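Sts-2 protein (PDB 3D4I) suppresses T-cell receptor signalling and carries, in the histidine-phosphatase domain that makes up this chain, an acid-dependent phosphatase activity. Local coordinates at residues R10-I15 against G246-V251; F126-W131 against R219-F224; V181-I186 against T197-H202; A205-T210 against A225-K230. One frame throughout, in Å; residues are numbered along the deposited sequence.

Contact 1. Residues R10-I15 against G246-V251. Unlike the reference sequence in segment 10-15: Ile15 (reference Val).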
loop_
_atom_site.group_PDB
_atom_site.type_symbol
_atom_site.label_atom_id
_atom_site.label_comp_id
_atom_site.label_asym_id
_atom_site.label_seq_id
_atom_site.Cartn_x
_atom_site.Cartn_y
_atom_site.Cartn_z
ATOM N N ARG A 10 16.033 -26.383 -5.244
ATOM C CA ARG A 10 16.071 -25.606 -4.023
ATOM C C ARG A 10 16.250 -24.111 -4.328
ATOM O O ARG A 10 17.102 -23.728 -5.137
ATOM C CB ARG A 10 17.222 -26.091 -3.148
ATOM C CG ARG A 10 16.956 -25.864 -1.697
ATOM C CD ARG A 10 18.075 -26.318 -0.844
ATOM N NE ARG A 10 17.813 -25.873 0.517
ATOM C CZ ARG A 10 18.656 -25.998 1.535
ATOM N NH1 ARG A 10 19.848 -26.550 1.353
ATOM N NH2 ARG A 10 18.296 -25.546 2.739
ATOM N N GLY A 11 15.480 -23.264 -3.646
ATOM C CA GLY A 11 15.587 -21.816 -3.852
ATOM C C GLY A 11 15.841 -21.040 -2.571
ATOM O O GLY A 11 15.422 -21.460 -1.480
ATOM N N ILE A 12 16.532 -19.911 -2.709
ATOM C CA ILE A 12 16.747 -18.963 -1.610
ATOM C C ILE A 12 16.290 -17.597 -2.134
ATOM O O ILE A 12 16.810 -17.116 -3.139
ATOM C CB ILE A 12 18.221 -18.902 -1.177
ATOM C CG1 ILE A 12 18.581 -20.116 -0.300
ATOM C CG2 ILE A 12 18.542 -17.569 -0.419
ATOM C CD1 ILE A 12 18.211 -19.927 1.150
ATOM N N LEU A 13 15.290 -17.015 -1.473
ATOM C CA LEU A 13 14.666 -15.778 -1.939
ATOM C C LEU A 13 14.872 -14.745 -0.850
ATOM O O LEU A 13 14.286 -14.833 0.235
ATOM C CB LEU A 13 13.170 -15.981 -2.235
ATOM C CG LEU A 13 12.403 -14.751 -2.757
ATOM C CD1 LEU A 13 12.975 -14.237 -4.082
ATOM C CD2 LEU A 13 10.914 -15.136 -2.911
ATOM N N VAL A 14 15.749 -13.794 -1.143
ATOM C CA VAL A 14 16.127 -12.787 -0.174
ATOM C C VAL A 14 15.235 -11.605 -0.468
ATOM O O VAL A 14 15.125 -11.190 -1.625
ATOM C CB VAL A 14 17.598 -12.371 -0.302
ATOM C CG1 VAL A 14 17.945 -11.344 0.790
ATOM C CG2 VAL A 14 18.521 -13.611 -0.164
ATOM N N ILE A 15 14.592 -11.113 0.586
ATOM C CA ILE A 15 13.515 -10.137 0.501
ATOM C C ILE A 15 13.784 -8.994 1.486
ATOM O O ILE A 15 13.955 -9.232 2.701
ATOM C CB ILE A 15 12.146 -10.805 0.850
ATOM C CG1 ILE A 15 11.862 -11.981 -0.111
ATOM C CG2 ILE A 15 10.968 -9.789 0.704
ATOM C CD1 ILE A 15 10.673 -12.824 0.268
ATOM N N GLY A 246 25.661 -28.789 -6.778
ATOM C CA GLY A 246 25.582 -27.971 -5.562
ATOM C C GLY A 246 25.895 -26.507 -5.815
ATOM O O GLY A 246 26.056 -25.742 -4.879
ATOM N N LYS A 247 25.968 -26.120 -7.089
ATOM C CA LYS A 247 26.210 -24.735 -7.484
ATOM C C LYS A 247 24.895 -23.982 -7.469
ATOM O O LYS A 247 23.858 -24.561 -7.790
ATOM C CB LYS A 247 26.769 -24.686 -8.916
ATOM C CG LYS A 247 27.440 -23.378 -9.278
ATOM C CD LYS A 247 26.895 -22.793 -10.601
ATOM C CE LYS A 247 27.550 -21.432 -10.935
ATOM N NZ LYS A 247 27.643 -20.501 -9.758
ATOM N N TRP A 248 24.960 -22.700 -7.123
ATOM C CA TRP A 248 23.779 -21.813 -7.114
ATOM C C TRP A 248 23.917 -20.784 -8.213
ATOM O O TRP A 248 25.018 -20.318 -8.462
ATOM C CB TRP A 248 23.675 -21.068 -5.776
ATOM C CG TRP A 248 23.445 -21.954 -4.598
ATOM C CD1 TRP A 248 24.365 -22.707 -3.940
ATOM C CD2 TRP A 248 22.203 -22.144 -3.913
ATOM N NE1 TRP A 248 23.772 -23.387 -2.893
ATOM C CE2 TRP A 248 22.444 -23.048 -2.849
ATOM C CE3 TRP A 248 20.906 -21.630 -4.091
ATOM C CZ2 TRP A 248 21.434 -23.458 -1.972
ATOM C CZ3 TRP A 248 19.899 -22.046 -3.220
ATOM C CH2 TRP A 248 20.170 -22.948 -2.177
ATOM N N ASP A 249 22.793 -20.424 -8.841
ATOM C CA ASP A 249 22.731 -19.408 -9.892
ATOM C C ASP A 249 21.657 -18.390 -9.514
ATOM O O ASP A 249 20.631 -18.767 -8.949
ATOM C CB ASP A 249 22.278 -20.022 -11.230
ATOM C CG ASP A 249 23.261 -21.025 -11.799
ATOM O OD1 ASP A 249 24.423 -20.659 -12.080
ATOM O OD2 ASP A 249 22.845 -22.186 -11.988
ATOM N N LEU A 250 21.893 -17.129 -9.853
ATOM C CA LEU A 250 20.869 -16.091 -9.825
ATOM C C LEU A 250 19.784 -16.305 -10.882
ATOM O O LEU A 250 20.070 -16.537 -12.070
ATOM C CB LEU A 250 21.499 -14.748 -10.090
ATOM C CG LEU A 250 22.086 -13.949 -8.950
ATOM C CD1 LEU A 250 22.830 -12.811 -9.569
ATOM C CD2 LEU A 250 20.949 -13.445 -8.065
ATOM N N VAL A 251 18.540 -16.154 -10.454
ATOM C CA VAL A 251 17.384 -16.526 -11.248
ATOM C C VAL A 251 16.396 -15.363 -11.089
ATOM O O VAL A 251 16.453 -14.654 -10.081
ATOM C CB VAL A 251 16.812 -17.908 -10.730
ATOM C CG1 VAL A 251 15.436 -18.202 -11.251
ATOM C CG2 VAL A 251 17.758 -19.067 -11.094
#
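The six-membered ring of Trp248 presents its outer rim to the start of strand 11-16. At the ring's edge, close to its plane, lies Gly11 C, 4.2 Å from CZ3, so the ring comes right against the backbone there, while Arg10 O and Ile12 CG1 approach the same CZ3 obliquely, CG1 at 3.7 Å. CG1 also comes within 3.8 Å of CH2, because Ile12 turns this branch anti to its own carbonyl carbon (chi1 -78°). Of the Arg10 side chain it is CD that touches, passing CH2 at 4.2 Å, with the guanidinium plane 50° from the ring. In the mixed sheet, strand 236-241 runs between these two strands, and the Gly11 and Trp248 CA atoms are 8.8 Å apart. A long, flat side chain suits a place from which the neighbouring strand must be passed over. A serine in place of Trp248 would probably leave Ile12 CG1 and Arg10 CD without the ring and open a gap against Ile187. The contact is largely apolar and undirected, Arg10 O merely packing against the ring, so it implies that the edge strand 248-251 is joined to strand 11-16 by shape and burial, while the guanidinium of Arg10 turns to Ile187 O for a hydrogen bond.

Contact 2. Residues F126-W131 against R219-F224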
loop_
_atom_site.group_PDB
_atom_site.type_symbol
_atom_site.label_atom_id
_atom_site.label_comp_id
_atom_site.label_asym_id
_atom_site.label_seq_id
_atom_site.Cartn_x
_atom_site.Cartn_y
_atom_site.Cartn_z
ATOM N N PHE A 126 21.111 -9.843 10.402
ATOM C CA PHE A 126 20.816 -8.469 10.778
ATOM C C PHE A 126 21.631 -7.496 9.917
ATOM O O PHE A 126 22.594 -7.895 9.246
ATOM C CB PHE A 126 21.103 -8.251 12.265
ATOM C CG PHE A 126 20.711 -6.885 12.772
ATOM C CD1 PHE A 126 19.376 -6.489 12.799
ATOM C CD2 PHE A 126 21.676 -6.015 13.244
ATOM C CE1 PHE A 126 19.013 -5.231 13.267
ATOM C CE2 PHE A 126 21.333 -4.759 13.722
ATOM C CZ PHE A 126 19.986 -4.372 13.747
ATOM N N GLU A 127 21.235 -6.225 9.925
ATOM C CA GLU A 127 21.959 -5.169 9.225
ATOM C C GLU A 127 23.414 -5.073 9.692
ATOM O O GLU A 127 23.731 -5.435 10.826
ATOM C CB GLU A 127 21.215 -3.829 9.467
ATOM C CG GLU A 127 21.785 -2.600 8.767
ATOM C CD GLU A 127 21.691 -2.706 7.261
ATOM O OE1 GLU A 127 22.609 -3.282 6.666
ATOM O OE2 GLU A 127 20.693 -2.213 6.675
ATOM N N TRP A 128 24.305 -4.611 8.818
ATOM C CA TRP A 128 25.673 -4.260 9.215
ATOM C C TRP A 128 25.617 -3.261 10.366
ATOM O O TRP A 128 24.944 -2.239 10.245
ATOM C CB TRP A 128 26.414 -3.647 8.016
ATOM C CG TRP A 128 27.895 -3.285 8.236
ATOM C CD1 TRP A 128 28.725 -3.730 9.220
ATOM C CD2 TRP A 128 28.696 -2.472 7.377
ATOM N NE1 TRP A 128 29.991 -3.208 9.051
ATOM C CE2 TRP A 128 30.001 -2.439 7.919
ATOM C CE3 TRP A 128 28.433 -1.748 6.200
ATOM C CZ2 TRP A 128 31.037 -1.687 7.343
ATOM C CZ3 TRP A 128 29.485 -1.008 5.616
ATOM C CH2 TRP A 128 30.755 -0.990 6.186
ATOM N N MET A 129 26.330 -3.549 11.469
ATOM C CA MET A 129 26.235 -2.741 12.711
ATOM C C MET A 129 26.690 -1.307 12.534
ATOM O O MET A 129 26.268 -0.424 13.273
ATOM C CB MET A 129 27.021 -3.400 13.864
ATOM C CG MET A 129 26.476 -4.772 14.277
ATOM S SD MET A 129 24.872 -4.629 15.097
ATOM C CE MET A 129 25.413 -3.848 16.640
ATOM N N LYS A 130 27.566 -1.096 11.557
ATOM C CA LYS A 130 27.989 0.225 11.110
ATOM C C LYS A 130 26.804 1.158 10.861
ATOM O O LYS A 130 26.923 2.360 11.071
ATOM C CB LYS A 130 28.779 0.072 9.804
ATOM C CG LYS A 130 29.274 1.368 9.147
ATOM C CD LYS A 130 30.466 1.934 9.876
ATOM C CE LYS A 130 31.734 1.157 9.568
ATOM N NZ LYS A 130 32.899 1.721 10.328
ATOM N N TRP A 131 25.681 0.597 10.404
ATOM C CA TRP A 131 24.518 1.397 10.027
ATOM C C TRP A 131 23.387 1.360 11.039
ATOM O O TRP A 131 22.280 1.812 10.743
ATOM C CB TRP A 131 24.004 0.982 8.639
ATOM C CG TRP A 131 25.026 1.211 7.586
ATOM C CD1 TRP A 131 26.020 2.167 7.593
ATOM C CD2 TRP A 131 25.174 0.486 6.364
ATOM N NE1 TRP A 131 26.766 2.076 6.446
ATOM C CE2 TRP A 131 26.266 1.053 5.674
ATOM C CE3 TRP A 131 24.480 -0.588 5.776
ATOM C CZ2 TRP A 131 26.682 0.590 4.423
ATOM C CZ3 TRP A 131 24.901 -1.052 4.525
ATOM C CH2 TRP A 131 25.992 -0.455 3.864
ATOM N N ARG A 219 31.946 -7.836 -2.651
ATOM C CA ARG A 219 32.137 -6.613 -3.422
ATOM C C ARG A 219 32.971 -5.677 -2.575
ATOM O O ARG A 219 32.932 -5.764 -1.354
ATOM C CB ARG A 219 30.795 -5.931 -3.693
ATOM C CG ARG A 219 29.908 -6.647 -4.641
ATOM C CD ARG A 219 28.689 -5.822 -4.947
ATOM N NE ARG A 219 27.741 -6.590 -5.750
ATOM C CZ ARG A 219 27.693 -6.580 -7.077
ATOM N NH1 ARG A 219 28.551 -5.850 -7.776
ATOM N NH2 ARG A 219 26.784 -7.309 -7.706
ATOM N N GLU A 220 33.731 -4.786 -3.218
ATOM C CA GLU A 220 34.385 -3.684 -2.518
ATOM C C GLU A 220 33.305 -2.905 -1.748
ATOM O O GLU A 220 32.194 -2.735 -2.237
ATOM C CB GLU A 220 35.092 -2.767 -3.522
ATOM C CG GLU A 220 36.132 -1.813 -2.922
ATOM C CD GLU A 220 35.555 -0.449 -2.504
ATOM O OE1 GLU A 220 34.664 0.079 -3.213
ATOM O OE2 GLU A 220 36.007 0.105 -1.470
ATOM N N CYS A 221 33.648 -2.447 -0.546
ATOM C CA CYS A 221 32.674 -1.826 0.354
ATOM C C CYS A 221 31.886 -0.685 -0.274
ATOM O O CYS A 221 30.677 -0.595 -0.069
ATOM C CB CYS A 221 33.362 -1.333 1.622
ATOM S SG CYS A 221 32.215 -0.638 2.822
ATOM N N GLY A 222 32.580 0.192 -1.010
ATOM C CA GLY A 222 31.965 1.368 -1.651
ATOM C C GLY A 222 30.970 0.975 -2.721
ATOM O O GLY A 222 29.898 1.558 -2.839
ATOM N N ASP A 223 31.349 -0.037 -3.494
ATOM C CA ASP A 223 30.512 -0.666 -4.498
ATOM C C ASP A 223 29.267 -1.296 -3.864
ATOM O O ASP A 223 28.153 -1.150 -4.380
ATOM C CB ASP A 223 31.366 -1.716 -5.226
ATOM C CG ASP A 223 32.269 -1.103 -6.276
ATOM O OD1 ASP A 223 31.879 -0.073 -6.878
ATOM O OD2 ASP A 223 33.366 -1.650 -6.504
ATOM N N PHE A 224 29.464 -1.985 -2.744
ATOM C CA PHE A 224 28.357 -2.602 -1.977
ATOM C C PHE A 224 27.384 -1.499 -1.499
ATOM O O PHE A 224 26.188 -1.568 -1.754
ATOM C CB PHE A 224 28.967 -3.417 -0.837
ATOM C CG PHE A 224 28.013 -3.799 0.275
ATOM C CD1 PHE A 224 27.168 -4.897 0.146
ATOM C CD2 PHE A 224 28.043 -3.116 1.493
ATOM C CE1 PHE A 224 26.303 -5.262 1.201
ATOM C CE2 PHE A 224 27.190 -3.484 2.554
ATOM C CZ PHE A 224 26.328 -4.559 2.393
#
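Trp128 and Trp131 meet Cys221 and Phe224 in an aromatic and sulfur-aromatic contact that joins the loop after strand 119-121 to the first turn of helix 221-229. Cys221 SG lies 3.7 Å from Trp128 CH2 and 4.8 Å from the centroid of that six-membered ring, 66° off its normal, so the polarisable sulfur comes obliquely to the rim. Phe224 reaches further into the loop. Its CE2 approaches Trp131 CH2 at 3.5 Å, and the two ring planes are tilted by just 8°, yet the centroids are 5.8 Å apart: the rings meet rim to rim, with neither over the other's face. At the edge of the phenyl ring, near its plane, is Trp128 CE3, 4.2 Å from CE2. Phe224 can reach this far because its CG stands anti to the backbone N (chi1 163°). The loop belongs to the histidine phosphatase domain and is one of the long excursions over the C-terminal ends of its parallel strands; Glu127 in it lies against His202. Within the loop the two indoles brace one another, Trp128 CE3 sitting 3.4 Å above a face of Trp131, toward the rim, while Lys130 CB covers the centre of a face of Trp128. Trp128 is further fixed by stacking with Tyr175 and by its NE1 hydrogen bond to Glu170 O. On the helix side, Glu220 is the N-cap, its carboxylate accepting weak bonds from Gly222 N and Asp223 N, which suits an acidic residue at a helix start.

Contact 3. Residues V181-I186 against T197-H202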
loop_
_atom_site.group_PDB
_atom_site.type_symbol
_atom_site.label_atom_id
_atom_site.label_comp_id
_atom_site.label_asym_id
_atom_site.label_seq_id
_atom_site.Cartn_x
_atom_site.Cartn_y
_atom_site.Cartn_z
ATOM N N VAL A 181 28.765 -17.105 6.882
ATOM C CA VAL A 181 28.688 -18.210 7.837
ATOM C C VAL A 181 27.234 -18.573 8.147
ATOM O O VAL A 181 26.880 -19.753 8.222
ATOM C CB VAL A 181 29.482 -17.861 9.119
ATOM C CG1 VAL A 181 29.170 -18.819 10.249
ATOM C CG2 VAL A 181 30.991 -17.832 8.796
ATOM N N SER A 182 26.390 -17.548 8.289
ATOM C CA SER A 182 24.972 -17.754 8.573
ATOM C C SER A 182 24.268 -18.423 7.414
ATOM O O SER A 182 23.476 -19.332 7.627
ATOM C CB SER A 182 24.287 -16.426 8.942
ATOM O OG SER A 182 24.990 -15.816 10.014
ATOM N N MET A 183 24.535 -17.958 6.191
ATOM C CA MET A 183 23.964 -18.564 4.996
ATOM C C MET A 183 24.433 -20.015 4.862
ATOM O O MET A 183 23.643 -20.883 4.496
ATOM C CB MET A 183 24.315 -17.769 3.741
ATOM C CG MET A 183 23.529 -16.421 3.599
ATOM S SD MET A 183 21.751 -16.554 3.967
ATOM C CE MET A 183 21.137 -17.504 2.593
ATOM N N GLY A 184 25.709 -20.264 5.166
ATOM C CA GLY A 184 26.224 -21.641 5.268
ATOM C C GLY A 184 25.394 -22.537 6.167
ATOM O O GLY A 184 25.033 -23.658 5.777
ATOM N N GLN A 185 25.098 -22.065 7.381
ATOM C CA GLN A 185 24.279 -22.830 8.330
ATOM C C GLN A 185 22.839 -22.988 7.844
ATOM O O GLN A 185 22.241 -24.054 7.983
ATOM C CB GLN A 185 24.323 -22.208 9.731
ATOM C CG GLN A 185 23.272 -22.746 10.702
ATOM C CD GLN A 185 23.547 -22.386 12.177
ATOM O OE1 GLN A 185 24.676 -22.509 12.659
ATOM N NE2 GLN A 185 22.499 -21.961 12.892
ATOM N N ILE A 186 22.290 -21.931 7.257
ATOM C CA ILE A 186 20.930 -21.972 6.735
ATOM C C ILE A 186 20.798 -23.057 5.662
ATOM O O ILE A 186 19.867 -23.861 5.706
ATOM C CB ILE A 186 20.471 -20.569 6.212
ATOM C CG1 ILE A 186 20.299 -19.606 7.396
ATOM C CG2 ILE A 186 19.173 -20.669 5.429
ATOM C CD1 ILE A 186 20.008 -18.170 7.000
ATOM N N THR A 197 13.345 -21.240 0.505
ATOM C CA THR A 197 13.544 -20.640 1.809
ATOM C C THR A 197 13.533 -19.112 1.682
ATOM O O THR A 197 14.262 -18.541 0.868
ATOM C CB THR A 197 14.897 -21.076 2.412
ATOM O OG1 THR A 197 14.875 -22.493 2.621
ATOM C CG2 THR A 197 15.167 -20.366 3.757
ATOM N N LEU A 198 12.724 -18.448 2.510
ATOM C CA LEU A 198 12.727 -16.969 2.513
ATOM C C LEU A 198 13.744 -16.430 3.508
ATOM O O LEU A 198 13.857 -16.944 4.617
ATOM C CB LEU A 198 11.322 -16.437 2.820
ATOM C CG LEU A 198 10.102 -17.017 2.059
ATOM C CD1 LEU A 198 8.828 -16.263 2.464
ATOM C CD2 LEU A 198 10.265 -16.943 0.560
ATOM N N ILE A 199 14.500 -15.415 3.091
ATOM C CA ILE A 199 15.453 -14.729 3.928
ATOM C C ILE A 199 14.951 -13.281 3.978
ATOM O O ILE A 199 15.160 -12.517 3.046
ATOM C CB ILE A 199 16.907 -14.771 3.334
ATOM C CG1 ILE A 199 17.406 -16.223 3.091
ATOM C CG2 ILE A 199 17.892 -13.966 4.193
ATOM C CD1 ILE A 199 17.452 -17.116 4.302
ATOM N N VAL A 200 14.264 -12.920 5.059
ATOM C CA VAL A 200 13.606 -11.616 5.131
ATOM C C VAL A 200 14.493 -10.701 5.952
ATOM O O VAL A 200 14.662 -10.902 7.165
ATOM C CB VAL A 200 12.222 -11.707 5.797
ATOM C CG1 VAL A 200 11.542 -10.304 5.789
ATOM C CG2 VAL A 200 11.341 -12.754 5.071
ATOM N N SER A 201 15.071 -9.710 5.290
ATOM C CA SER A 201 16.210 -8.995 5.868
ATOM C C SER A 201 16.257 -7.576 5.319
ATOM O O SER A 201 15.202 -6.981 5.018
ATOM C CB SER A 201 17.502 -9.797 5.582
ATOM O OG SER A 201 18.635 -9.219 6.213
ATOM N N HIS A 202 17.473 -7.053 5.184
ATOM C CA HIS A 202 17.777 -5.661 4.902
ATOM C C HIS A 202 18.286 -5.539 3.482
ATOM O O HIS A 202 18.610 -6.546 2.865
ATOM C CB HIS A 202 18.864 -5.187 5.882
ATOM C CG HIS A 202 18.474 -5.382 7.319
ATOM N ND1 HIS A 202 17.756 -4.441 8.030
ATOM C CD2 HIS A 202 18.629 -6.442 8.146
ATOM C CE1 HIS A 202 17.527 -4.900 9.253
ATOM N NE2 HIS A 202 18.030 -6.120 9.342
#
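Ile199 can be followed from the strand out to Met183 and Ile186 on the helix. Its CB points toward helix 181-186 and divides the chain: CG2 stands anti to the backbone N, whereas CG1, anti to the carbonyl carbon, leads to the helix. CG1 meets Met183 CE at 4.0 Å. One bond further, Ile199 CD1 takes the most contacts, with Ile186 CD1 at 3.9 Å, Ile186 CG2 at 4.1 Å and Met183 CE also at 4.1 Å. Both pairs reach toward each other tip to tip, the two isoleucines methyl against methyl. The strand and helix axes come no nearer than 11.8 Å and run nearly antiparallel, their directions 153° apart, so long aliphatic chains are needed to span the interval. This is the helix-to-strand half of a beta-alpha-beta crossover: helix 172-187 lies on one face of the central sheet and returns the chain to strand 196-201, while Leu198 and Val200, on the other face, pack against helix 98-111, giving the alpha/beta/alpha sandwich of histidine phosphatases. Isoleucine suits the strand because branching at CB favours extended backbone, and Thr197 shares that feature, offering its CG2 methyl to Ile186 CG2 at 4.4 Å. Methionine does a different job. The CA–CB bond of Met183 does not aim at the strand, but the chain bends at chi2 and chi3 (-44° and -70°) and curls CE over to Ile199; its flexibility lets it fit a place also bordered by Ile12 and Cys209.

Contact 4. Residues A205-T210 against A225-K230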
loop_
_atom_site.group_PDB
_atom_site.type_symbol
_atom_site.label_atom_id
_atom_site.label_comp_id
_atom_site.label_asym_id
_atom_site.label_seq_id
_atom_site.Cartn_x
_atom_site.Cartn_y
_atom_site.Cartn_z
ATOM N N ALA A 205 21.491 -7.367 2.650
ATOM C CA ALA A 205 21.453 -8.815 2.549
ATOM C C ALA A 205 21.251 -9.328 1.115
ATOM O O ALA A 205 21.632 -10.466 0.815
ATOM C CB ALA A 205 20.382 -9.402 3.482
ATOM N N LEU A 206 20.624 -8.531 0.244
ATOM C CA LEU A 206 20.421 -8.981 -1.137
ATOM C C LEU A 206 21.766 -9.232 -1.824
ATOM O O LEU A 206 21.842 -10.049 -2.736
ATOM C CB LEU A 206 19.536 -8.043 -1.968
ATOM C CG LEU A 206 18.013 -8.288 -1.864
ATOM C CD1 LEU A 206 17.474 -7.696 -0.585
ATOM C CD2 LEU A 206 17.275 -7.702 -3.053
ATOM N N ASP A 207 22.807 -8.548 -1.352
ATOM C CA ASP A 207 24.180 -8.782 -1.809
ATOM C C ASP A 207 24.930 -9.779 -0.900
ATOM O O ASP A 207 25.460 -10.805 -1.361
ATOM C CB ASP A 207 24.961 -7.458 -1.915
ATOM C CG ASP A 207 26.297 -7.621 -2.647
ATOM O OD1 ASP A 207 26.275 -8.023 -3.829
ATOM O OD2 ASP A 207 27.365 -7.322 -2.074
ATOM N N SER A 208 24.977 -9.479 0.389
ATOM C CA SER A 208 25.805 -10.249 1.312
ATOM C C SER A 208 25.328 -11.677 1.586
ATOM O O SER A 208 26.129 -12.503 2.000
ATOM C CB SER A 208 25.969 -9.499 2.631
ATOM O OG SER A 208 24.752 -9.529 3.334
ATOM N N CYS A 209 24.039 -11.954 1.393
ATOM C CA CYS A 209 23.505 -13.303 1.603
ATOM C C CYS A 209 23.430 -14.146 0.318
ATOM O O CYS A 209 23.077 -15.337 0.354
ATOM C CB CYS A 209 22.165 -13.265 2.366
ATOM S SG CYS A 209 22.338 -12.627 4.068
ATOM N N THR A 210 23.767 -13.539 -0.820
ATOM C CA THR A 210 23.698 -14.249 -2.105
ATOM C C THR A 210 25.078 -14.504 -2.684
ATOM O O THR A 210 25.333 -15.600 -3.170
ATOM C CB THR A 210 22.787 -13.549 -3.156
ATOM O OG1 THR A 210 23.285 -12.239 -3.442
ATOM C CG2 THR A 210 21.353 -13.431 -2.629
ATOM N N ALA A 225 27.917 -0.454 -0.875
ATOM C CA ALA A 225 27.076 0.620 -0.328
ATOM C C ALA A 225 26.225 1.325 -1.403
ATOM O O ALA A 225 25.034 1.623 -1.196
ATOM C CB ALA A 225 27.946 1.613 0.462
ATOM N N GLN A 226 26.829 1.562 -2.562
ATOM C CA GLN A 226 26.135 2.164 -3.714
ATOM C C GLN A 226 25.017 1.251 -4.213
ATOM O O GLN A 226 23.902 1.711 -4.498
ATOM C CB GLN A 226 27.133 2.500 -4.843
ATOM C CG GLN A 226 28.018 3.707 -4.533
ATOM C CD GLN A 226 29.279 3.804 -5.381
ATOM O OE1 GLN A 226 30.278 4.372 -4.947
ATOM N NE2 GLN A 226 29.241 3.250 -6.593
ATOM N N LEU A 227 25.294 -0.056 -4.233
ATOM C CA LEU A 227 24.361 -1.059 -4.731
ATOM C C LEU A 227 23.132 -1.186 -3.850
ATOM O O LEU A 227 22.011 -1.262 -4.352
ATOM C CB LEU A 227 25.068 -2.426 -4.799
ATOM C CG LEU A 227 24.785 -3.460 -5.891
ATOM C CD1 LEU A 227 25.861 -3.381 -6.961
ATOM C CD2 LEU A 227 24.784 -4.870 -5.280
ATOM N N VAL A 228 23.337 -1.220 -2.536
ATOM C CA VAL A 228 22.256 -1.546 -1.614
ATOM C C VAL A 228 21.351 -0.347 -1.277
ATOM O O VAL A 228 20.166 -0.500 -0.967
ATOM C CB VAL A 228 22.747 -2.405 -0.385
ATOM C CG1 VAL A 228 23.344 -3.719 -0.904
ATOM C CG2 VAL A 228 23.750 -1.664 0.495
ATOM N N ARG A 229 21.902 0.848 -1.443
ATOM C CA ARG A 229 21.123 2.083 -1.458
ATOM C C ARG A 229 19.890 1.974 -2.369
ATOM O O ARG A 229 18.820 2.501 -2.049
ATOM C CB ARG A 229 22.053 3.204 -1.937
ATOM C CG ARG A 229 21.451 4.577 -1.992
ATOM C CD ARG A 229 22.481 5.545 -2.533
ATOM N NE ARG A 229 22.248 5.925 -3.921
ATOM C CZ ARG A 229 21.198 6.637 -4.329
ATOM N NH1 ARG A 229 20.255 7.011 -3.464
ATOM N NH2 ARG A 229 21.082 6.963 -5.610
ATOM N N LYS A 230 20.043 1.264 -3.486
ATOM C CA LYS A 230 19.057 1.218 -4.573
ATOM C C LYS A 230 17.854 0.253 -4.439
ATOM O O LYS A 230 16.910 0.295 -5.243
ATOM C CB LYS A 230 19.785 0.936 -5.892
ATOM C CG LYS A 230 20.818 2.016 -6.253
ATOM C CD LYS A 230 21.064 2.102 -7.748
ATOM C CE LYS A 230 21.722 3.438 -8.105
ATOM N NZ LYS A 230 22.189 3.497 -9.536
#
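The short helix 205-208 and the later part of helix 221-229 come together at Asp207 and Val228, whose CA atoms are 7.5 Å apart. Asp207 makes the close contacts on its side. Its CB faces the CG1 methyl of Val228 at 4.2 Å, and its carboxylate, swung anti to the backbone N (chi1 -169°), reaches on to Leu227, whose CD2 lies 3.8 Å from OD1 and 4.1 Å from CG. The Asp207 and Leu227 chains meet at about a right angle. Valine, short and branched, fits close to a helix backbone; leucine is long enough to lay a methyl against OD1. The same OD1 forms a salt bridge with Arg219 NE, so the buried charge has its mate, and this pairing would be expected to favour the ionised form of the aspartate. Leu227 also packs on Arg219, thereby lining the bridge with hydrocarbon, and touches Trp271 of the second subunit. At the end of the short helix, Thr210 OG1 donates to Leu206 O over 2.7 Å, the donor tilted 31° from the carbonyl plane, which gives the last turn a side-chain bond where helical backbone bonding runs out. In histidine phosphatases a helix follows directly on the strand whose end bears the second conserved histidine, a place His202 appears to fill here; helix 205-208 is in that position, with helix 221-229 packed beside it.

In the fold
Contacts 1 and 3 share the central sheet: strands 11-16 and 196-201 are neighbours, with Gly11 O and Thr197 N 2.9 Å apart. Contacts 2 and 4 share helix 221-229, their centres only 8 Å apart, and are tied by the Arg219 NE to Asp207 OD1 salt bridge of 2.8 Å. Met183 CG, 3.5 Å from Cys209 O, brings contact 3 up to contact 4, and Val14 packs contact 1 against it. Contacts 2 and 3 meet where Glu127 N lies 3.2 Å from His202 CD2. His202 follows strand 196-201 as the family's second conserved histidine does, and neighbouring strand 11-16 leads into the RHG motif, so this is probably the active site. Contact 1, about 21 Å from contact 2 between centres, reaches strand 248-251, outermost in this chain.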